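Local structure of F420-reducing hydrogenase, subunit beta (Methanothermobacter marburgensis, 4OMF) at residues P59-S64 with V82-K87; E149-S154 with L177-K182; V199-D204 with I220-A225. The protein carries FAD and an iron-sulfur cluster and, as the beta subunit of F420-reducing hydrogenase, probably passes electrons from hydrogen oxidation to coenzyme F420. All blocks are in the same frame, centred on the assembly; numbering follows the deposited sequence.

Contact 1. Residues P59-S64 with V82-K87; sequences PMVAMS and VMMLKK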
loop_
_atom_site.group_PDB
_atom_site.type_symbol
_atom_site.label_atom_id
_atom_site.label_comp_id
_atom_site.label_asym_id
_atom_site.label_seq_id
_atom_site.Cartn_x
_atom_site.Cartn_y
_atom_site.Cartn_z
ATOM N N PRO C 59 14.874 21.211 0.056
ATOM C CA PRO C 59 16.242 20.772 0.368
ATOM C C PRO C 59 17.018 20.545 -0.906
ATOM O O PRO C 59 16.461 20.056 -1.900
ATOM C CB PRO C 59 16.042 19.459 1.128
ATOM C CG PRO C 59 14.621 19.535 1.643
ATOM C CD PRO C 59 13.857 20.298 0.606
ATOM N N MET C 60 18.293 20.897 -0.883
ATOM C CA MET C 60 19.131 20.744 -2.067
ATOM C C MET C 60 20.589 20.594 -1.626
ATOM O O MET C 60 20.960 21.010 -0.521
ATOM C CB MET C 60 18.957 21.938 -3.009
ATOM C CG MET C 60 19.446 23.275 -2.435
ATOM S SD MET C 60 21.207 23.575 -2.714
ATOM C CE MET C 60 21.305 23.476 -4.500
ATOM N N VAL C 61 21.409 19.994 -2.484
ATOM C CA VAL C 61 22.821 19.774 -2.151
ATOM C C VAL C 61 23.649 20.892 -2.765
ATOM O O VAL C 61 23.746 20.984 -3.980
ATOM C CB VAL C 61 23.330 18.401 -2.679
ATOM C CG1 VAL C 61 24.795 18.182 -2.329
ATOM C CG2 VAL C 61 22.462 17.264 -2.147
ATOM N N ALA C 62 24.211 21.762 -1.935
ATOM C CA ALA C 62 24.988 22.886 -2.444
ATOM C C ALA C 62 26.437 22.478 -2.523
ATOM O O ALA C 62 26.966 21.928 -1.559
ATOM C CB ALA C 62 24.825 24.137 -1.532
ATOM N N MET C 63 27.089 22.766 -3.643
ATOM C CA MET C 63 28.488 22.392 -3.818
ATOM C C MET C 63 29.347 23.595 -4.224
ATOM O O MET C 63 30.495 23.438 -4.650
ATOM C CB MET C 63 28.598 21.259 -4.841
ATOM C CG MET C 63 28.016 19.980 -4.286
ATOM S SD MET C 63 28.221 18.496 -5.276
ATOM C CE MET C 63 30.014 18.272 -5.369
ATOM N N SER C 64 28.781 24.794 -4.078
ATOM C CA SER C 64 29.516 26.044 -4.288
ATOM C C SER C 64 29.056 27.112 -3.289
ATOM O O SER C 64 27.978 26.995 -2.697
ATOM C CB SER C 64 29.329 26.558 -5.721
ATOM O OG SER C 64 27.994 27.010 -5.917
ATOM N N VAL C 82 16.857 16.495 6.055
ATOM C CA VAL C 82 17.443 15.174 6.229
ATOM C C VAL C 82 17.216 14.312 4.997
ATOM O O VAL C 82 18.048 13.451 4.708
ATOM C CB VAL C 82 16.874 14.452 7.481
ATOM C CG1 VAL C 82 17.608 13.128 7.758
ATOM C CG2 VAL C 82 16.988 15.367 8.688
ATOM N N MET C 83 16.126 14.538 4.264
ATOM C CA MET C 83 15.792 13.677 3.113
ATOM C C MET C 83 16.882 13.621 2.030
ATOM O O MET C 83 16.926 12.671 1.253
ATOM C CB MET C 83 14.471 14.127 2.472
ATOM C CG MET C 83 14.580 15.369 1.598
ATOM S SD MET C 83 12.945 15.994 1.048
ATOM C CE MET C 83 12.453 14.533 0.123
ATOM N N MET C 84 17.744 14.637 1.947
ATOM C CA MET C 84 18.727 14.674 0.859
ATOM C C MET C 84 20.127 14.178 1.245
ATOM O O MET C 84 21.004 14.115 0.398
ATOM C CB MET C 84 18.855 16.101 0.307
ATOM C CG MET C 84 17.576 16.637 -0.318
ATOM S SD MET C 84 17.183 15.726 -1.817
ATOM C CE MET C 84 18.703 16.004 -2.732
ATOM N N LEU C 85 20.331 13.850 2.518
ATOM C CA LEU C 85 21.651 13.423 2.989
ATOM C C LEU C 85 22.157 12.178 2.269
ATOM O O LEU C 85 23.343 12.089 1.959
ATOM C CB LEU C 85 21.635 13.171 4.503
ATOM C CG LEU C 85 21.398 14.405 5.376
ATOM C CD1 LEU C 85 21.403 13.971 6.839
ATOM C CD2 LEU C 85 22.437 15.506 5.156
ATOM N N LYS C 86 21.292 11.209 1.982
ATOM C CA LYS C 86 21.849 10.020 1.323
ATOM C C LYS C 86 22.118 10.273 -0.163
ATOM O O LYS C 86 23.151 9.831 -0.654
ATOM C CB LYS C 86 20.984 8.766 1.471
ATOM C CG LYS C 86 21.789 7.493 0.997
ATOM C CD LYS C 86 20.914 6.301 0.720
ATOM C CE LYS C 86 20.310 5.784 2.003
ATOM N NZ LYS C 86 19.152 4.886 1.713
ATOM N N LYS C 87 21.232 10.969 -0.872
ATOM C CA LYS C 87 21.523 11.341 -2.257
ATOM C C LYS C 87 22.904 12.045 -2.337
ATOM O O LYS C 87 23.687 11.856 -3.283
ATOM C CB LYS C 87 20.434 12.254 -2.822
ATOM C CG LYS C 87 20.606 12.577 -4.300
ATOM C CD LYS C 87 20.043 11.466 -5.186
ATOM C CE LYS C 87 20.383 11.654 -6.676
ATOM N NZ LYS C 87 20.129 13.030 -7.173
#

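Contact 2. Residues E149-S154 with L177-K182; sequences EKLGVS and LTLPLK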
loop_
_atom_site.group_PDB
_atom_site.type_symbol
_atom_site.label_atom_id
_atom_site.label_comp_id
_atom_site.label_asym_id
_atom_site.label_seq_id
_atom_site.Cartn_x
_atom_site.Cartn_y
_atom_site.Cartn_z
ATOM N N GLU C 149 -3.689 36.895 4.410
ATOM C CA GLU C 149 -5.008 37.173 4.975
ATOM C C GLU C 149 -4.894 38.215 6.088
ATOM O O GLU C 149 -5.453 39.298 5.962
ATOM C CB GLU C 149 -5.662 35.890 5.497
ATOM C CG GLU C 149 -5.702 34.770 4.460
ATOM C CD GLU C 149 -6.654 35.045 3.301
ATOM O OE1 GLU C 149 -6.369 34.569 2.188
ATOM O OE2 GLU C 149 -7.695 35.706 3.497
ATOM N N LYS C 150 -4.171 37.906 7.166
ATOM C CA LYS C 150 -4.098 38.856 8.276
ATOM C C LYS C 150 -3.393 40.166 7.898
ATOM O O LYS C 150 -3.877 41.260 8.215
ATOM C CB LYS C 150 -3.397 38.224 9.478
ATOM C CG LYS C 150 -4.192 37.083 10.111
ATOM C CD LYS C 150 -3.406 36.400 11.200
ATOM C CE LYS C 150 -4.310 35.617 12.142
ATOM N NZ LYS C 150 -5.035 36.505 13.116
ATOM N N LEU C 151 -2.246 40.071 7.236
ATOM C CA LEU C 151 -1.456 41.275 6.961
ATOM C C LEU C 151 -1.805 41.914 5.609
ATOM O O LEU C 151 -1.349 43.012 5.297
ATOM C CB LEU C 151 0.040 40.959 7.024
ATOM C CG LEU C 151 0.530 40.570 8.427
ATOM C CD1 LEU C 151 2.004 40.207 8.440
ATOM C CD2 LEU C 151 0.241 41.716 9.412
ATOM N N GLY C 152 -2.596 41.222 4.801
ATOM C CA GLY C 152 -3.097 41.814 3.573
ATOM C C GLY C 152 -2.078 42.095 2.477
ATOM O O GLY C 152 -2.238 43.035 1.689
ATOM N N VAL C 153 -1.009 41.313 2.420
ATOM C CA VAL C 153 -0.150 41.379 1.238
ATOM C C VAL C 153 -0.165 40.002 0.572
ATOM O O VAL C 153 -1.219 39.367 0.518
ATOM C CB VAL C 153 1.287 41.862 1.585
ATOM C CG1 VAL C 153 1.226 43.337 2.000
ATOM C CG2 VAL C 153 1.906 41.025 2.706
ATOM N N SER C 154 0.965 39.549 0.045
ATOM C CA SER C 154 1.043 38.213 -0.560
ATOM C C SER C 154 2.442 37.658 -0.377
ATOM O O SER C 154 3.352 38.377 0.021
ATOM C CB SER C 154 0.687 38.251 -2.036
ATOM O OG SER C 154 1.715 38.886 -2.792
ATOM N N LEU C 177 5.629 44.912 8.454
ATOM C CA LEU C 177 4.318 44.535 8.987
ATOM C C LEU C 177 4.484 43.489 10.076
ATOM O O LEU C 177 5.328 42.596 9.957
ATOM C CB LEU C 177 3.418 43.977 7.874
ATOM C CG LEU C 177 3.277 44.860 6.639
ATOM C CD1 LEU C 177 2.621 44.095 5.505
ATOM C CD2 LEU C 177 2.451 46.076 7.001
ATOM N N THR C 178 3.683 43.567 11.131
ATOM C CA THR C 178 3.843 42.591 12.211
ATOM C C THR C 178 2.520 42.059 12.748
ATOM O O THR C 178 1.458 42.679 12.592
ATOM C CB THR C 178 4.635 43.183 13.409
ATOM O OG1 THR C 178 3.877 44.245 14.001
ATOM C CG2 THR C 178 5.988 43.736 12.965
ATOM N N LEU C 179 2.622 40.902 13.391
ATOM C CA LEU C 179 1.550 40.266 14.141
ATOM C C LEU C 179 2.112 39.908 15.515
ATOM O O LEU C 179 3.283 39.541 15.617
ATOM C CB LEU C 179 1.057 38.983 13.451
ATOM C CG LEU C 179 0.302 39.048 12.138
ATOM C CD1 LEU C 179 0.091 37.632 11.601
ATOM C CD2 LEU C 179 -1.035 39.764 12.306
ATOM N N PRO C 180 1.283 39.988 16.567
ATOM C CA PRO C 180 1.746 39.431 17.850
ATOM C C PRO C 180 2.016 37.943 17.698
ATOM O O PRO C 180 1.237 37.237 17.048
ATOM C CB PRO C 180 0.569 39.687 18.807
ATOM C CG PRO C 180 -0.276 40.752 18.119
ATOM C CD PRO C 180 -0.071 40.566 16.646
ATOM N N LEU C 181 3.109 37.458 18.263
ATOM C CA LEU C 181 3.462 36.064 18.041
ATOM C C LEU C 181 2.403 35.134 18.641
ATOM O O LEU C 181 2.139 34.053 18.113
ATOM C CB LEU C 181 4.837 35.776 18.634
ATOM C CG LEU C 181 5.559 34.521 18.169
ATOM C CD1 LEU C 181 5.708 34.509 16.664
ATOM C CD2 LEU C 181 6.920 34.482 18.852
ATOM N N LYS C 182 1.774 35.551 19.739
ATOM C CA LYS C 182 0.747 34.702 20.331
ATOM C C LYS C 182 -0.413 34.494 19.354
ATOM O O LYS C 182 -1.175 33.538 19.481
ATOM C CB LYS C 182 0.230 35.280 21.651
ATOM C CG LYS C 182 -0.864 36.322 21.528
ATOM C CD LYS C 182 -1.308 36.786 22.923
ATOM C CE LYS C 182 -2.497 37.743 22.855
ATOM N NZ LYS C 182 -2.944 38.193 24.211
#

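Contact 3. Residues V199-D204 with I220-A225; sequences VAELAD and ITRTDA. With KEN (N,N-dimethylmethanamine), chain P.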
loop_
_atom_site.group_PDB
_atom_site.type_symbol
_atom_site.label_atom_id
_atom_site.label_comp_id
_atom_site.label_asym_id
_atom_site.label_seq_id
_atom_site.Cartn_x
_atom_site.Cartn_y
_atom_site.Cartn_z
ATOM N N VAL C 199 17.774 24.928 21.546
ATOM C CA VAL C 199 19.011 25.430 20.968
ATOM C C VAL C 199 19.791 24.362 20.206
ATOM O O VAL C 199 21.013 24.467 20.076
ATOM C CB VAL C 199 19.927 26.054 22.048
ATOM C CG1 VAL C 199 19.379 27.412 22.509
ATOM C CG2 VAL C 199 20.103 25.118 23.238
ATOM N N ALA C 200 19.088 23.368 19.668
ATOM C CA ALA C 200 19.730 22.312 18.869
ATOM C C ALA C 200 20.893 21.697 19.654
ATOM O O ALA C 200 22.050 21.815 19.261
ATOM C CB ALA C 200 20.224 22.857 17.521
ATOM N N GLU C 201 20.564 21.061 20.771
ATOM C CA GLU C 201 21.550 20.578 21.723
ATOM C C GLU C 201 22.494 19.511 21.189
ATOM O O GLU C 201 23.543 19.289 21.779
ATOM C CB GLU C 201 20.835 20.037 22.962
ATOM C CG GLU C 201 20.040 21.119 23.697
ATOM C CD GLU C 201 19.188 20.582 24.836
ATOM O OE1 GLU C 201 19.563 19.538 25.415
ATOM O OE2 GLU C 201 18.145 21.211 25.148
ATOM N N LEU C 202 22.135 18.838 20.094
ATOM C CA LEU C 202 22.966 17.734 19.623
ATOM C C LEU C 202 23.804 18.103 18.391
ATOM O O LEU C 202 24.487 17.252 17.823
ATOM C CB LEU C 202 22.091 16.502 19.321
ATOM C CG LEU C 202 21.332 15.975 20.557
ATOM C CD1 LEU C 202 20.408 14.795 20.236
ATOM C CD2 LEU C 202 22.301 15.597 21.652
ATOM N N ALA C 203 23.752 19.369 17.973
ATOM C CA ALA C 203 24.490 19.795 16.790
ATOM C C ALA C 203 25.976 19.960 17.110
ATOM O O ALA C 203 26.353 20.060 18.278
ATOM C CB ALA C 203 23.926 21.111 16.243
ATOM N N ASP C 204 26.817 20.019 16.085
ATOM C CA ASP C 204 28.226 20.334 16.315
ATOM C C ASP C 204 28.413 21.766 16.830
ATOM O O ASP C 204 29.205 21.999 17.746
ATOM C CB ASP C 204 29.032 20.160 15.050
ATOM C CG ASP C 204 29.154 18.712 14.638
ATOM O OD1 ASP C 204 29.398 17.853 15.519
ATOM O OD2 ASP C 204 29.027 18.443 13.435
ATOM N N ILE C 220 26.813 28.692 19.813
ATOM C CA ILE C 220 27.161 27.727 20.850
ATOM C C ILE C 220 27.980 26.606 20.220
ATOM O O ILE C 220 27.447 25.858 19.402
ATOM C CB ILE C 220 25.889 27.134 21.479
ATOM C CG1 ILE C 220 25.054 28.224 22.159
ATOM C CG2 ILE C 220 26.254 26.046 22.479
ATOM C CD1 ILE C 220 23.649 27.756 22.518
ATOM N N THR C 221 29.269 26.497 20.554
ATOM C CA THR C 221 30.055 25.374 20.035
ATOM C C THR C 221 29.931 24.209 21.010
ATOM O O THR C 221 29.882 24.415 22.217
ATOM C CB THR C 221 31.553 25.727 19.813
ATOM O OG1 THR C 221 32.102 26.271 21.006
ATOM C CG2 THR C 221 31.702 26.755 18.699
ATOM N N ARG C 222 29.860 22.986 20.489
ATOM C CA ARG C 222 29.559 21.836 21.328
ATOM C C ARG C 222 30.554 20.680 21.180
ATOM O O ARG C 222 31.159 20.248 22.168
ATOM C CB ARG C 222 28.133 21.323 21.034
ATOM C CG ARG C 222 27.026 22.377 21.147
ATOM C CD ARG C 222 25.621 21.750 21.026
ATOM N NE ARG C 222 24.557 22.757 21.138
ATOM C CZ ARG C 222 24.037 23.174 22.289
ATOM N NH1 ARG C 222 24.471 22.682 23.456
ATOM N NH2 ARG C 222 23.073 24.092 22.280
ATOM N N THR C 223 30.718 20.152 19.976
ATOM C CA THR C 223 31.588 18.992 19.780
ATOM C C THR C 223 32.996 19.452 19.411
ATOM O O THR C 223 33.193 20.624 19.092
ATOM C CB THR C 223 31.070 18.090 18.680
ATOM O OG1 THR C 223 31.043 18.849 17.465
ATOM C CG2 THR C 223 29.663 17.578 18.990
ATOM N N ASP C 224 33.973 18.543 19.443
ATOM C CA ASP C 224 35.329 18.891 19.013
ATOM C C ASP C 224 35.325 19.471 17.589
ATOM O O ASP C 224 35.995 20.471 17.318
ATOM C CB ASP C 224 36.267 17.672 19.078
ATOM C CG ASP C 224 36.529 17.196 20.508
ATOM O OD1 ASP C 224 36.173 17.920 21.465
ATOM O OD2 ASP C 224 37.106 16.095 20.674
ATOM N N ALA C 225 34.553 18.854 16.698
ATOM C CA ALA C 225 34.470 19.290 15.316
ATOM C C ALA C 225 33.852 20.686 15.217
ATOM O O ALA C 225 34.344 21.563 14.497
ATOM C CB ALA C 225 33.662 18.289 14.502
HETATM C CA1 KEN P . 30.706 15.392 14.852
HETATM C CB1 KEN P . 29.799 13.452 13.537
HETATM C CC1 KEN P . 28.941 15.714 13.066
HETATM N NE1 KEN P . 30.156 14.922 13.507
#

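Contact 1. Residues P59-S64 with V82-K87
Met84 lies against Pro59 and Val61, and tracing it outward from the backbone shows how a flexible thioether can fit a strand. Its CB is directed at residues 59-64, but the first close touch comes one atom later, where Met84 CG rests on Pro59 CB at 3.5 Å. Met84 CG also comes to 3.9 Å from Pro59 O, a plain van der Waals approach. The chain then bends twice, at chi2 (-67°) and chi3 (-57°), and these folds turn it alongside the strand instead of away from it. SD makes the turn, and Met84 CE reaches Val61 CG2 at 4.0 Å. Strand 56-62, an outermost strand of the mixed eight-stranded sheet within this chain, thus offers Pro59 and Val61 from one face to the residues that lead into helix 85-89. Met60, between them, points to the other face, where its side chain comes within about 7 Å of the bound FAD, while its backbone pairs with Val47 of strand 44-51. Val46 of that same strand also touches Met84. Ser79 and Asn81 lie on Pro59 as well, and Ile94 packs on Val61. At the proline end, Met83 crosses the ring at about a right angle, with Met83 SD 4.0 Å from Pro59 CG.

Contact 2. Residues E149-S154 with L177-K182
Leu151 sets its two methyl groups among the side chains of Leu177 and Leu179, which shows how a chain leaving a helix can be fastened to a strand by apolar contacts. Leu151 CD2 meets Leu179 CD2 at 3.7 Å and also approaches the backbone, 3.5 Å from Thr178 O. Its other branch, CD1, lies 4.1 Å from Leu177 CB, as the two leucines slide past each other in opposite directions. Farther along, Val153 and Leu177 meet tip to tip, Val153 CG1 standing 3.8 Å from Leu177 CD1. Val153 CG1 is anti to the carbonyl carbon (chi1 -69°), which aims it at the strand. The opposite end is closed by Lys150, whose aliphatic chain crosses Leu179 at about a right angle with Lys150 CD 3.7 Å from Leu179 CD1; its ammonium continues past the leucine to a salt bridge with Glu183. Between Leu151 and Val153 the backbone leaves the helix at Gly152 with positive phi (68°), a conformation that favours glycine, and Val153 and Ile147 share a backbone hydrogen bond. In the second shell, Val170 touches both Leu151 and Leu177, and Phe146 packs on Leu179. The end of helix 140-150 is thereby laid on strand 176-180, an outermost strand of the three-stranded antiparallel sheet, beside its neighbour 167-171.

Contact 3. Residues V199-D204 with I220-A225
The mouth of a beta hairpin, formed by strands 205-208 and 217-221 of the mixed sheet, is closed where Asp204 meets Arg222 and Thr223, beside the pocket of the bound N,N-dimethylmethanamine, which Asp204 helps to line. The carboxylate oxygens are modelled too close to the methyl groups of this ligand, so the details of their approach are doubtful. The backbone is better defined: Asp204 O accepts two bonds, from Arg222 N at 3.0 Å and from Thr223 N at 3.3 Å, the latter in the carbonyl plane on a lone pair. Arg222 is extended from CG to NE and runs back beneath the type I turn Ala200-Ala203. Its guanidinium is sandwiched, with Glu201 CA 3.6 Å above one face and Ile220 CG2 3.6 Å from the opposite face. Arg222 NH2 donates to Val199 O at 3.0 Å, coming from well above the carbonyl plane (50° out of it), while NH1 reaches Leu3 O and Thr5 O and NE bonds to Ser206 OG. A positive group is thus held largely by neutral oxygens; the carboxylate of Glu201 is engaged with Lys262. A leucine in place of Arg222 would probably leave the carbonyls of Val199, Leu3 and Thr5 without this donor and lose the polar bridge between Val199 and the amino-terminal residues. Thr223 is the N-cap of helix 224-235, its OG1 accepting from Gly226 N. That same OG1 lies between the backbone N and the carbonyl carbon (chi1 61°) and is directed at Asp204 OD1, an oxygen that also faces Arg110 but is less surely placed. The buried Ala203 O has no polar partner, and Arg222 CD rests against it at 3.3 Å.

Along the chain the contacts follow in series, contact 1 closing before contact 2 opens and contact 2 before contact 3. Contacts 1 and 3 both reach the mixed eight-stranded sheet, the first at outermost strand 56-62 and the third at the end of inner strand 217-221, beside the loop that leads into strand 205-208; their centres are 21 Å apart and their nearest atoms about 11 Å. Contact 2 belongs to the separate three-stranded sheet, its centre 32 Å from that of contact 1 and 34 Å from that of contact 3, on the opposite side of the chain's centre from contact 3. Contacts 1 and 3 thus border one sheet and contact 2 the other, and side chains of contacts 1 and 3 each come within about 7 Å of the FAD.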